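Local atomic coordinates of putative pachytene checkpoint protein 2 (Caenorhabditis elegans, PDB entry 4XGU), a protein that binds and hydrolyses ATP as an AAA+ ATPase, probably remodels other proteins, and is thought to play a key role in meiotic chromosome recombination. Residues L8-A13 / P92-V97; R16-F21 / L65-V70; A44-P49 / I71-L76; K99-G104 / L124-C129; V208-N213 / D234-L239. All coordinates share one frame; numbering follows the deposited sequence.

Contact 1: residues L8-A13 / P92-V97; sequences LKNIHA and PSNIHV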
# COMPACT_ATOMS: atom_id res chain seq x y z
N LEU B 8 60.71 -0.24 11.28
CA LEU B 8 59.37 -0.83 11.30
C LEU B 8 59.31 -1.99 10.31
O LEU B 8 59.91 -1.93 9.23
CB LEU B 8 58.32 0.22 10.97
CG LEU B 8 58.50 1.55 11.70
CD1 LEU B 8 57.38 2.51 11.35
CD2 LEU B 8 58.58 1.33 13.21
N LYS B 9 58.58 -3.04 10.68
CA LYS B 9 58.66 -4.32 9.97
C LYS B 9 58.25 -4.25 8.49
O LYS B 9 59.06 -4.58 7.62
CB LYS B 9 57.82 -5.37 10.69
CG LYS B 9 58.47 -5.89 11.96
CD LYS B 9 57.99 -7.29 12.29
CE LYS B 9 58.75 -7.89 13.46
NZ LYS B 9 58.31 -9.28 13.76
N ASN B 10 57.03 -3.83 8.20
CA ASN B 10 56.58 -3.74 6.81
C ASN B 10 56.22 -2.34 6.37
O ASN B 10 55.21 -1.77 6.79
CB ASN B 10 55.39 -4.67 6.57
CG ASN B 10 55.76 -5.89 5.75
OD1 ASN B 10 56.93 -6.28 5.68
ND2 ASN B 10 54.76 -6.50 5.11
N ILE B 11 57.07 -1.78 5.51
CA ILE B 11 56.80 -0.49 4.89
C ILE B 11 56.93 -0.66 3.39
O ILE B 11 57.80 -1.38 2.90
CB ILE B 11 57.78 0.59 5.38
CG1 ILE B 11 57.89 0.56 6.90
CG2 ILE B 11 57.32 1.97 4.91
CD1 ILE B 11 58.78 1.65 7.47
N HIS B 12 56.05 0.00 2.64
CA HIS B 12 56.03 -0.14 1.19
C HIS B 12 56.56 1.11 0.50
O HIS B 12 56.60 2.20 1.09
CB HIS B 12 54.62 -0.45 0.70
CG HIS B 12 54.08 -1.75 1.23
ND1 HIS B 12 54.06 -2.91 0.48
CD2 HIS B 12 53.53 -2.07 2.42
CE1 HIS B 12 53.53 -3.88 1.19
NE2 HIS B 12 53.20 -3.40 2.37
N ALA B 13 56.96 0.96 -0.75
CA ALA B 13 57.38 2.09 -1.55
C ALA B 13 56.85 1.97 -2.98
O ALA B 13 57.05 0.96 -3.65
CB ALA B 13 58.89 2.23 -1.55
N PRO B 92 62.93 -5.57 -0.52
CA PRO B 92 62.73 -5.27 -1.95
C PRO B 92 61.49 -5.90 -2.58
O PRO B 92 61.25 -5.72 -3.77
CB PRO B 92 64.00 -5.82 -2.60
CG PRO B 92 64.59 -6.77 -1.60
CD PRO B 92 64.25 -6.16 -0.28
N SER B 93 60.71 -6.64 -1.79
CA SER B 93 59.48 -7.24 -2.29
C SER B 93 58.27 -6.32 -2.10
O SER B 93 57.23 -6.52 -2.71
CB SER B 93 59.21 -8.58 -1.60
OG SER B 93 57.90 -9.03 -1.87
N ASN B 94 58.43 -5.32 -1.23
CA ASN B 94 57.34 -4.40 -0.93
C ASN B 94 57.44 -3.11 -1.73
O ASN B 94 56.59 -2.23 -1.61
CB ASN B 94 57.32 -4.07 0.56
CG ASN B 94 57.37 -5.30 1.44
OD1 ASN B 94 56.35 -5.91 1.72
ND2 ASN B 94 58.57 -5.66 1.87
N ILE B 95 58.49 -3.00 -2.53
CA ILE B 95 58.67 -1.80 -3.34
C ILE B 95 58.22 -2.05 -4.77
O ILE B 95 58.71 -2.96 -5.45
CB ILE B 95 60.13 -1.30 -3.29
CG1 ILE B 95 61.11 -2.36 -3.79
CG2 ILE B 95 60.51 -0.93 -1.87
CD1 ILE B 95 62.55 -1.94 -3.66
N HIS B 96 57.26 -1.25 -5.23
CA HIS B 96 56.66 -1.47 -6.53
C HIS B 96 56.90 -0.31 -7.48
O HIS B 96 56.72 0.85 -7.13
CB HIS B 96 55.17 -1.73 -6.40
CG HIS B 96 54.82 -2.73 -5.35
ND1 HIS B 96 54.48 -2.37 -4.06
CD2 HIS B 96 54.78 -4.09 -5.38
CE1 HIS B 96 54.23 -3.46 -3.35
NE2 HIS B 96 54.41 -4.51 -4.13
N VAL B 97 57.29 -0.66 -8.70
CA VAL B 97 57.57 0.33 -9.71
C VAL B 97 56.45 0.28 -10.75
O VAL B 97 55.98 -0.80 -11.11
CB VAL B 97 58.93 0.08 -10.34
CG1 VAL B 97 59.38 1.27 -11.16
CG2 VAL B 97 59.99 -0.23 -9.24
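A13 and I95 form a parallel beta bridge between strands 12-16 and 95-98, their CA atoms 4.5 Å apart. Its firm bond runs from H96 N to A13 O (2.7 Å). That from A13 N to N94 O is weak at 3.3 Å. A second weak donor, H12 ND1, reaches the same oxygen at 3.4 Å with a bent angle of 133°, its CG set beside the backbone N, anti to the carbonyl carbon (chi1 -62°). The imidazole also packs on N94, ND1 lying 3.5 Å from N94 CB, and its plane stands nearly upright (88°) on the N94 amide, whose ND2 is bonded to N91 O. An alanine in place of H12 would probably leave N94 O with the A13 amide as its one donor from this segment and uncover N94 CB. On the other face A13 CB touches I95 CG2 at 3.6 Å. Both residues pack there on I37 of helix 30-41, whereas H12 and H96 meet R199 and I198 of helix 185-199. Such a parallel pair, beside an antiparallel one with strand 68-72, makes strand 12-16 the centre of the three-stranded mixed sheet of the Pch2 N-terminal domain.

Contact 2: residues R16-F21 / L65-V70; sequences RICQKF and LFEKLV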
# COMPACT_ATOMS: atom_id res chain seq x y z
N ARG B 16 56.95 5.81 -9.41
CA ARG B 16 56.48 6.03 -10.77
C ARG B 16 57.65 6.35 -11.71
O ARG B 16 58.32 7.37 -11.54
CB ARG B 16 55.46 7.17 -10.82
CG ARG B 16 54.81 7.35 -12.19
CD ARG B 16 54.48 8.81 -12.46
NE ARG B 16 53.72 9.42 -11.38
CZ ARG B 16 53.41 10.71 -11.33
NH1 ARG B 16 53.79 11.52 -12.31
NH2 ARG B 16 52.71 11.19 -10.31
N ILE B 17 57.89 5.47 -12.68
CA ILE B 17 58.91 5.72 -13.69
C ILE B 17 58.34 6.38 -14.93
O ILE B 17 57.12 6.50 -15.08
CB ILE B 17 59.62 4.42 -14.11
CG1 ILE B 17 58.59 3.32 -14.36
CG2 ILE B 17 60.63 4.00 -13.06
CD1 ILE B 17 59.21 1.99 -14.72
N CYS B 18 59.22 6.80 -15.83
CA CYS B 18 58.80 7.39 -17.10
C CYS B 18 58.25 6.31 -18.03
O CYS B 18 58.57 5.14 -17.88
CB CYS B 18 59.96 8.12 -17.77
SG CYS B 18 59.92 9.92 -17.61
N GLN B 19 57.42 6.73 -18.98
CA GLN B 19 56.94 5.81 -20.01
C GLN B 19 58.11 5.37 -20.87
O GLN B 19 58.22 4.20 -21.23
CB GLN B 19 55.85 6.45 -20.87
CG GLN B 19 54.48 6.54 -20.21
CD GLN B 19 54.37 7.70 -19.23
OE1 GLN B 19 55.23 8.59 -19.20
NE2 GLN B 19 53.31 7.69 -18.43
N LYS B 20 58.99 6.31 -21.19
CA LYS B 20 60.17 6.03 -22.01
C LYS B 20 61.12 5.06 -21.31
O LYS B 20 61.91 4.39 -21.96
CB LYS B 20 60.91 7.32 -22.37
CG LYS B 20 60.23 8.13 -23.47
CD LYS B 20 61.24 8.83 -24.38
CE LYS B 20 61.41 10.29 -24.02
NZ LYS B 20 62.47 10.94 -24.85
N PHE B 21 61.03 5.00 -19.98
CA PHE B 21 61.75 3.99 -19.23
C PHE B 21 61.18 2.61 -19.56
O PHE B 21 60.01 2.35 -19.31
CB PHE B 21 61.66 4.26 -17.72
CG PHE B 21 62.75 3.61 -16.91
CD1 PHE B 21 62.85 2.23 -16.82
CD2 PHE B 21 63.67 4.39 -16.21
CE1 PHE B 21 63.84 1.63 -16.08
CE2 PHE B 21 64.66 3.80 -15.47
CZ PHE B 21 64.75 2.42 -15.40
N LEU B 65 65.99 8.46 -12.43
CA LEU B 65 65.30 7.17 -12.33
C LEU B 65 63.78 7.31 -12.25
O LEU B 65 63.05 6.64 -12.97
CB LEU B 65 65.79 6.40 -11.10
CG LEU B 65 67.23 5.88 -11.09
CD1 LEU B 65 67.54 5.23 -9.75
CD2 LEU B 65 67.45 4.89 -12.22
N PHE B 66 63.31 8.18 -11.36
CA PHE B 66 61.89 8.23 -11.04
C PHE B 66 61.22 9.56 -11.38
O PHE B 66 61.87 10.57 -11.61
CB PHE B 66 61.69 7.95 -9.55
CG PHE B 66 62.14 9.06 -8.65
CD1 PHE B 66 63.48 9.31 -8.44
CD2 PHE B 66 61.21 9.86 -7.99
CE1 PHE B 66 63.89 10.33 -7.60
CE2 PHE B 66 61.62 10.88 -7.16
CZ PHE B 66 62.96 11.11 -6.96
N GLU B 67 59.89 9.52 -11.42
CA GLU B 67 59.08 10.71 -11.67
C GLU B 67 58.43 11.14 -10.37
O GLU B 67 58.17 12.32 -10.15
CB GLU B 67 58.03 10.42 -12.74
CG GLU B 67 57.72 11.59 -13.67
CD GLU B 67 56.92 11.17 -14.90
OE1 GLU B 67 55.83 10.59 -14.74
OE2 GLU B 67 57.40 11.43 -16.03
N LYS B 68 58.20 10.17 -9.49
CA LYS B 68 57.58 10.41 -8.19
C LYS B 68 57.64 9.14 -7.36
O LYS B 68 57.42 8.04 -7.87
CB LYS B 68 56.14 10.89 -8.35
CG LYS B 68 55.27 10.78 -7.10
CD LYS B 68 53.93 11.46 -7.33
CE LYS B 68 52.86 10.95 -6.37
NZ LYS B 68 51.54 11.59 -6.62
N LEU B 69 57.96 9.27 -6.07
CA LEU B 69 57.97 8.11 -5.20
C LEU B 69 57.18 8.38 -3.93
O LEU B 69 57.11 9.52 -3.46
CB LEU B 69 59.40 7.68 -4.87
CG LEU B 69 60.20 8.45 -3.81
CD1 LEU B 69 60.03 7.84 -2.42
CD2 LEU B 69 61.66 8.50 -4.20
N VAL B 70 56.58 7.33 -3.38
CA VAL B 70 55.86 7.40 -2.12
C VAL B 70 56.36 6.30 -1.19
O VAL B 70 56.53 5.16 -1.60
CB VAL B 70 54.34 7.24 -2.30
CG1 VAL B 70 53.62 7.55 -1.00
CG2 VAL B 70 53.84 8.13 -3.43
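A classic beta bulge joins R16 to E67 and K68, two successive residues that both face it across an antiparallel pair. R16 N donates to K68 O at 2.8 Å. R16 O takes a sound bond from E67 N at 2.7 Å and a weak, longer one from K68 N. With CG of the arginine anti to the backbone N (chi1 -173°), bends at chi2 and chi3 turn the chain so that E67 lies at the guanidinium's edge and K68 over one face. E67 OE1, in the guanidinium plane, accepts a weak but straight bond from R16 NH1 (3.3 Å, 170°), forming a salt bridge, although the carboxylate plane is turned 77° from it. K68 CB sits toward the rim of its face, and the extended lysine brings CD to 3.2 Å from R16 NH2. D133, salt-bridged to R16 NH2 and in a weak long pair with K68 NZ, probably offsets repulsion between the two cationic ends. I17 CG2 rests 3.6 Å from L65 O, and F21 CE2 lies 4.4 Å from L65 CD2. The bulge belongs to the antiparallel pairing of strands 12-16 and 68-72 in the small mixed sheet of the Pch2 N-terminal domain.

Contact 3: residues A44-P49 / I71-L76; sequences ARNWKP and IGTCEL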
# COMPACT_ATOMS: atom_id res chain seq x y z
N ALA B 44 61.56 11.76 4.87
CA ALA B 44 60.30 11.43 4.23
C ALA B 44 59.16 11.47 5.24
O ALA B 44 59.35 11.17 6.42
CB ALA B 44 60.38 10.06 3.58
N ARG B 45 57.98 11.86 4.78
CA ARG B 45 56.79 11.78 5.60
C ARG B 45 55.94 10.61 5.11
O ARG B 45 55.89 10.33 3.91
CB ARG B 45 56.01 13.10 5.55
CG ARG B 45 56.70 14.25 6.26
CD ARG B 45 56.00 15.58 6.00
NE ARG B 45 54.59 15.56 6.37
CZ ARG B 45 54.11 15.93 7.55
NH1 ARG B 45 54.94 16.36 8.50
NH2 ARG B 45 52.81 15.88 7.79
N ASN B 46 55.29 9.93 6.05
CA ASN B 46 54.46 8.77 5.73
C ASN B 46 53.37 9.10 4.71
O ASN B 46 52.60 10.03 4.90
CB ASN B 46 53.83 8.22 7.01
CG ASN B 46 53.52 6.74 6.92
OD1 ASN B 46 54.18 6.00 6.18
ND2 ASN B 46 52.52 6.29 7.67
N TRP B 47 53.34 8.33 3.62
CA TRP B 47 52.35 8.51 2.55
C TRP B 47 52.44 9.87 1.86
O TRP B 47 51.54 10.23 1.09
CB TRP B 47 50.94 8.29 3.08
CG TRP B 47 50.75 6.96 3.69
CD1 TRP B 47 50.57 6.68 5.01
CD2 TRP B 47 50.73 5.70 3.01
NE1 TRP B 47 50.43 5.32 5.20
CE2 TRP B 47 50.53 4.70 3.98
CE3 TRP B 47 50.87 5.32 1.67
CZ2 TRP B 47 50.47 3.35 3.65
CZ3 TRP B 47 50.80 3.98 1.35
CH2 TRP B 47 50.60 3.01 2.33
N LYS B 48 53.50 10.61 2.12
CA LYS B 48 53.70 11.89 1.47
C LYS B 48 54.77 11.76 0.38
O LYS B 48 55.91 11.41 0.67
CB LYS B 48 54.09 12.97 2.48
CG LYS B 48 52.92 13.84 2.92
CD LYS B 48 51.70 13.02 3.30
CE LYS B 48 50.48 13.90 3.50
NZ LYS B 48 49.24 13.11 3.73
N PRO B 49 54.38 12.04 -0.87
CA PRO B 49 55.22 11.79 -2.05
C PRO B 49 56.38 12.77 -2.20
O PRO B 49 56.23 13.97 -2.00
CB PRO B 49 54.23 11.95 -3.21
CG PRO B 49 53.24 12.93 -2.71
CD PRO B 49 53.09 12.65 -1.23
N ILE B 71 56.62 6.66 0.07
CA ILE B 71 56.94 5.68 1.09
C ILE B 71 55.89 5.72 2.19
O ILE B 71 55.69 6.76 2.83
CB ILE B 71 58.33 5.91 1.70
CG1 ILE B 71 59.40 5.78 0.62
CG2 ILE B 71 58.59 4.93 2.83
CD1 ILE B 71 60.80 5.94 1.14
N GLY B 72 55.22 4.60 2.41
CA GLY B 72 54.11 4.58 3.35
C GLY B 72 53.98 3.30 4.15
O GLY B 72 54.33 2.22 3.68
N THR B 73 53.46 3.44 5.37
CA THR B 73 53.16 2.30 6.21
C THR B 73 51.90 2.57 7.01
O THR B 73 51.51 3.72 7.20
CB THR B 73 54.30 1.99 7.18
OG1 THR B 73 53.94 0.86 7.99
CG2 THR B 73 54.56 3.19 8.08
N CYS B 74 51.26 1.50 7.47
CA CYS B 74 50.04 1.63 8.27
C CYS B 74 50.38 1.63 9.76
O CYS B 74 49.51 1.87 10.59
CB CYS B 74 49.07 0.50 7.93
SG CYS B 74 48.53 0.50 6.19
N GLU B 75 51.64 1.37 10.07
CA GLU B 75 52.12 1.37 11.45
C GLU B 75 52.24 2.79 12.00
O GLU B 75 52.07 3.01 13.20
CB GLU B 75 53.47 0.66 11.55
CG GLU B 75 53.49 -0.75 10.99
CD GLU B 75 54.87 -1.39 11.05
OE1 GLU B 75 55.31 -1.75 12.16
OE2 GLU B 75 55.51 -1.52 9.99
N LEU B 76 52.55 3.74 11.13
CA LEU B 76 52.76 5.12 11.54
C LEU B 76 51.57 6.00 11.21
O LEU B 76 50.74 5.66 10.37
CB LEU B 76 54.02 5.70 10.88
CG LEU B 76 55.35 5.50 11.62
CD1 LEU B 76 56.49 6.15 10.85
CD2 LEU B 76 55.27 6.07 13.04
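T73 O is gripped by two side chains that come from opposite faces of its carbonyl plane: N46 ND2 at 2.8 Å with a fairly straight bond (162°), and W47 NE1 at the same 2.8 Å but bent (131°) and above the plane. N46 closes a second bond, its OD1 accepting from T73 N at 2.8 Å, in plane on a lone pair. With CG anti to the backbone N (chi1 -153°), the asparagine amide is carried to T73, where it reads both the N-H and the C=O of one residue, which fixes its rotation; ND2 has a further partner in R77 O. One face of the indole lies against the backbone of G72 and T73. G72 CA sits 3.5 Å over the centre of its six-membered ring, a CH-pi contact made possible because glycine puts no side chain between them, and T73 N lies over the rim of the same face. W47 occupies the third position of a type II turn, and its backbone N binds I71 O at 2.9 Å. T73 OG1 accepts from E75 N in an ST turn. Around this, W47 and C74 touch M150 of helix 145-161, I71 packs on helix 30-41, and G72 pairs by backbone hydrogen bonding with H12 of strand 12-16.

Contact 4: residues K99-G104 / L124-C129; sequences KLHKDG and LWQLPC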
# COMPACT_ATOMS: atom_id res chain seq x y z
N LYS B 99 54.06 2.63 -14.07
CA LYS B 99 53.83 3.77 -14.96
C LYS B 99 52.32 3.90 -15.15
O LYS B 99 51.65 2.91 -15.43
CB LYS B 99 54.56 3.58 -16.29
CG LYS B 99 54.23 2.27 -17.00
CD LYS B 99 54.88 2.20 -18.37
CE LYS B 99 56.38 2.34 -18.27
NZ LYS B 99 57.03 2.30 -19.61
N LEU B 100 51.77 5.10 -14.98
CA LEU B 100 50.33 5.30 -15.05
C LEU B 100 49.84 5.44 -16.48
O LEU B 100 50.52 6.04 -17.31
CB LEU B 100 49.91 6.54 -14.26
CG LEU B 100 50.84 7.73 -14.06
CD1 LEU B 100 51.01 8.63 -15.30
CD2 LEU B 100 50.40 8.48 -12.83
N HIS B 101 48.66 4.90 -16.75
CA HIS B 101 48.07 5.01 -18.08
C HIS B 101 47.34 6.34 -18.18
O HIS B 101 46.70 6.78 -17.23
CB HIS B 101 47.12 3.85 -18.36
CG HIS B 101 47.49 2.57 -17.68
ND1 HIS B 101 48.24 1.59 -18.29
CD2 HIS B 101 47.21 2.11 -16.44
CE1 HIS B 101 48.41 0.58 -17.44
NE2 HIS B 101 47.79 0.88 -16.31
N LYS B 102 47.45 6.99 -19.34
CA LYS B 102 46.75 8.25 -19.58
C LYS B 102 45.62 8.06 -20.58
O LYS B 102 45.05 9.03 -21.09
CB LYS B 102 47.72 9.33 -20.08
CG LYS B 102 49.04 8.81 -20.61
CD LYS B 102 50.12 9.87 -20.48
CE LYS B 102 50.31 10.26 -19.02
NZ LYS B 102 51.25 11.41 -18.86
N ASP B 103 45.31 6.80 -20.84
CA ASP B 103 44.30 6.41 -21.81
C ASP B 103 42.95 7.07 -21.52
O ASP B 103 42.18 7.33 -22.44
CB ASP B 103 44.15 4.88 -21.81
CG ASP B 103 45.48 4.16 -21.73
OD1 ASP B 103 46.53 4.84 -21.59
OD2 ASP B 103 45.48 2.91 -21.79
N GLY B 104 42.69 7.33 -20.25
CA GLY B 104 41.47 8.00 -19.84
C GLY B 104 40.31 7.05 -19.67
O GLY B 104 40.41 5.87 -20.01
N LEU B 124 34.85 2.76 -17.48
CA LEU B 124 35.98 1.88 -17.20
C LEU B 124 37.27 2.67 -17.00
O LEU B 124 37.67 3.47 -17.85
CB LEU B 124 36.17 0.87 -18.34
CG LEU B 124 37.35 -0.09 -18.18
CD1 LEU B 124 37.22 -0.90 -16.90
CD2 LEU B 124 37.46 -1.00 -19.39
N TRP B 125 37.92 2.46 -15.86
CA TRP B 125 39.18 3.12 -15.56
C TRP B 125 40.34 2.13 -15.61
O TRP B 125 40.26 1.04 -15.05
CB TRP B 125 39.14 3.78 -14.19
CG TRP B 125 38.16 4.91 -14.08
CD1 TRP B 125 36.86 4.84 -13.68
CD2 TRP B 125 38.42 6.29 -14.36
NE1 TRP B 125 36.29 6.09 -13.70
CE2 TRP B 125 37.23 7.00 -14.12
CE3 TRP B 125 39.55 6.99 -14.81
CZ2 TRP B 125 37.13 8.37 -14.30
CZ3 TRP B 125 39.44 8.36 -14.99
CH2 TRP B 125 38.24 9.04 -14.73
N GLN B 126 41.41 2.52 -16.29
CA GLN B 126 42.62 1.72 -16.35
C GLN B 126 43.55 2.09 -15.19
O GLN B 126 43.99 3.23 -15.09
CB GLN B 126 43.33 1.93 -17.69
CG GLN B 126 44.41 0.91 -18.01
CD GLN B 126 43.85 -0.47 -18.26
OE1 GLN B 126 42.72 -0.62 -18.73
NE2 GLN B 126 44.63 -1.50 -17.92
N LEU B 127 43.84 1.13 -14.31
CA LEU B 127 44.60 1.44 -13.10
C LEU B 127 46.06 0.98 -13.16
O LEU B 127 46.35 -0.14 -13.58
CB LEU B 127 43.93 0.79 -11.88
CG LEU B 127 42.54 1.33 -11.54
CD1 LEU B 127 42.08 0.77 -10.20
CD2 LEU B 127 42.55 2.85 -11.53
N PRO B 128 46.98 1.85 -12.71
CA PRO B 128 46.71 3.20 -12.18
C PRO B 128 46.68 4.28 -13.25
O PRO B 128 47.49 4.27 -14.17
CB PRO B 128 47.88 3.43 -11.23
CG PRO B 128 49.00 2.64 -11.82
CD PRO B 128 48.38 1.44 -12.48
N CYS B 129 45.74 5.22 -13.13
CA CYS B 129 45.56 6.27 -14.14
C CYS B 129 46.05 7.63 -13.68
O CYS B 129 46.29 7.83 -12.50
CB CYS B 129 44.08 6.39 -14.53
SG CYS B 129 42.97 6.69 -13.15
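The H101 imidazole carries Q126 CG over one face, 3.4 Å above the plane and offset toward the rim. This is a CH-pi contact, with the methylene carbon 3.6 Å from the ring centroid. At the ring edge, near its plane, NE2 gives a weak bond to L127 O at 3.3 Å, bent to 140°. P128 CD also lies near NE2. The glutamine meets the ring through its aliphatic part: with CG anti to the backbone N (chi1 -166°), the methylene is placed over the ring, and a bend at chi2 turns the chain beyond it, the amide ending 89° from the ring plane. Backbone atoms complete the grip. H101 N donates to P128 O at 2.9 Å, and L100 CA brings a CA-H...O contact to the same oxygen at 3.1 Å. In return, C129 CA points its hydrogen at H101 O, 3.3 Å away. The peptide before P128 is cis. An alanine at H101 would probably leave L127 O without its weak donor and open a gap beside Q126 CG, although the backbone bond to P128 O need not be affected. P128 also touches Q194 of helix 185-199, whose NE2 bonds C129 O. K99, at the start of the loop, is held by Q19 O and F21 O, which receive its NZ. What results is a single beta bridge between H101 and C129, tying the loop that follows strand 95-98 to the segment 124-129, which carries strand 123-127 of the large mixed sheet of the AAA+ fold.

Contact 5: residues V208-N213 / D234-L239; sequences VMLEIN and DQIDEL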
# COMPACT_ATOMS: atom_id res chain seq x y z
N VAL B 208 41.94 -3.00 -13.70
CA VAL B 208 40.89 -2.13 -14.20
C VAL B 208 39.89 -1.77 -13.11
O VAL B 208 39.78 -2.47 -12.10
CB VAL B 208 40.13 -2.78 -15.38
CG1 VAL B 208 41.05 -2.99 -16.57
CG2 VAL B 208 39.51 -4.11 -14.94
N MET B 209 39.17 -0.67 -13.31
CA MET B 209 38.11 -0.27 -12.39
C MET B 209 36.86 0.17 -13.14
O MET B 209 36.94 1.01 -14.04
CB MET B 209 38.56 0.84 -11.45
CG MET B 209 37.40 1.61 -10.81
SD MET B 209 37.89 2.67 -9.42
CE MET B 209 36.52 3.82 -9.36
N LEU B 210 35.72 -0.39 -12.75
CA LEU B 210 34.44 -0.02 -13.32
C LEU B 210 33.62 0.81 -12.34
O LEU B 210 33.29 0.35 -11.25
CB LEU B 210 33.66 -1.27 -13.73
CG LEU B 210 34.10 -1.85 -15.07
CD1 LEU B 210 33.58 -3.26 -15.25
CD2 LEU B 210 33.61 -0.95 -16.20
N GLU B 211 33.31 2.04 -12.74
CA GLU B 211 32.55 2.94 -11.89
C GLU B 211 31.11 3.06 -12.37
O GLU B 211 30.85 3.32 -13.54
CB GLU B 211 33.21 4.32 -11.86
CG GLU B 211 32.51 5.31 -10.95
CD GLU B 211 33.22 6.64 -10.89
OE1 GLU B 211 34.23 6.82 -11.61
OE2 GLU B 211 32.78 7.51 -10.11
N ILE B 212 30.17 2.86 -11.45
CA ILE B 212 28.75 2.91 -11.77
C ILE B 212 28.05 4.03 -11.00
O ILE B 212 28.41 4.33 -9.86
CB ILE B 212 28.05 1.57 -11.44
CG1 ILE B 212 28.90 0.39 -11.93
CG2 ILE B 212 26.66 1.51 -12.05
CD1 ILE B 212 28.31 -0.97 -11.59
N ASN B 213 27.07 4.66 -11.65
CA ASN B 213 26.18 5.63 -11.01
C ASN B 213 26.87 6.91 -10.55
O ASN B 213 26.68 7.36 -9.42
CB ASN B 213 25.46 4.97 -9.82
CG ASN B 213 24.21 5.71 -9.41
OD1 ASN B 213 23.53 6.31 -10.24
ND2 ASN B 213 23.90 5.68 -8.12
N ASP B 234 27.29 -8.47 -16.61
CA ASP B 234 27.78 -9.57 -17.43
C ASP B 234 29.11 -9.21 -18.09
O ASP B 234 29.96 -10.08 -18.31
CB ASP B 234 26.75 -9.96 -18.49
CG ASP B 234 25.75 -10.98 -17.98
OD1 ASP B 234 26.17 -11.95 -17.32
OD2 ASP B 234 24.54 -10.82 -18.25
N GLN B 235 29.27 -7.94 -18.42
CA GLN B 235 30.52 -7.45 -18.99
C GLN B 235 31.62 -7.41 -17.93
O GLN B 235 32.77 -7.73 -18.21
CB GLN B 235 30.34 -6.07 -19.62
CG GLN B 235 31.63 -5.48 -20.15
CD GLN B 235 31.39 -4.28 -21.05
OE1 GLN B 235 30.36 -3.63 -20.98
NE2 GLN B 235 32.37 -4.00 -21.91
N ILE B 236 31.25 -7.00 -16.72
CA ILE B 236 32.18 -7.02 -15.60
C ILE B 236 32.64 -8.44 -15.35
O ILE B 236 33.81 -8.69 -15.04
CB ILE B 236 31.55 -6.47 -14.30
CG1 ILE B 236 30.71 -5.23 -14.59
CG2 ILE B 236 32.64 -6.17 -13.27
CD1 ILE B 236 30.11 -4.60 -13.34
N ASP B 237 31.70 -9.38 -15.49
CA ASP B 237 31.98 -10.78 -15.27
C ASP B 237 33.05 -11.28 -16.24
O ASP B 237 33.99 -11.96 -15.83
CB ASP B 237 30.71 -11.61 -15.40
CG ASP B 237 30.84 -12.99 -14.79
OD1 ASP B 237 31.78 -13.73 -15.16
OD2 ASP B 237 30.01 -13.34 -13.93
N GLU B 238 32.89 -10.95 -17.52
CA GLU B 238 33.88 -11.33 -18.53
C GLU B 238 35.26 -10.79 -18.18
O GLU B 238 36.26 -11.49 -18.33
CB GLU B 238 33.46 -10.83 -19.91
CG GLU B 238 32.59 -11.79 -20.70
CD GLU B 238 32.67 -11.54 -22.19
OE1 GLU B 238 33.39 -10.61 -22.60
OE2 GLU B 238 32.01 -12.29 -22.96
N LEU B 239 35.30 -9.55 -17.72
CA LEU B 239 36.55 -8.93 -17.30
C LEU B 239 37.10 -9.62 -16.06
O LEU B 239 38.31 -9.69 -15.85
CB LEU B 239 36.34 -7.44 -17.03
CG LEU B 239 37.43 -6.49 -17.53
CD1 LEU B 239 37.79 -6.80 -18.97
CD2 LEU B 239 36.97 -5.05 -17.39
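L210 pushes its CD1 methyl into the fork of I236, lying 3.5 Å from CG1 and 3.6 Å from CG2, so one bump of the strand fills the notch at a branched side chain of the helix. L210 points toward the helix, and chi1 of -81° sets its CG beside the backbone N, anti to the carbonyl carbon. One helical turn on, L239 presents CD2 to V208 CG2 at 3.7 Å, and the same CD2 flanks L210 CD1 more loosely at 4.4 Å. I212 CD1 comes only to 4.4 Å from I236 CD1, a lighter touch. The pattern follows from the alternation of the strand: V208, L210 and I212 face the helix, while M209 and E211 point to the sheet's other side, where K190 of helix 185-199 lies. Over segments 208-212 and 234-239 the axes run nearly antiparallel (169°) and approach to 10.6 Å, as in the alpha/beta layering of the AAA+ ATPase domain. Since aliphatic carbons alone make the contact between the two segments, its cohesion comes from close fit and exclusion of water, while D234 and D237 give the helix directional bonds elsewhere, to R286 and R290.

Contacts 1, 2 and 3 all belong to the small sheet of the N-terminal domain. Contacts 1 and 2 lie on the two flanks of strand 12-16, while contacts 2 and 3 share strand 68-72, and contact 3 adds a loop. Contacts 4 and 5 serve the large AAA+ sheet through the neighbouring strands 123-127 and 206-212, joined where W125 NE1 bonds E211 OE1. Contacts 2 and 4 touch through the loop after strand 95-98, connecting the two regions. Contacts 1 and 5 are the buried ones, yet one rests chiefly on backbone pairing and the other is wholly apolar; contacts 2, 3 and 4 are partly buried and mix polar bonds with packing, with charges prominent in contact 2.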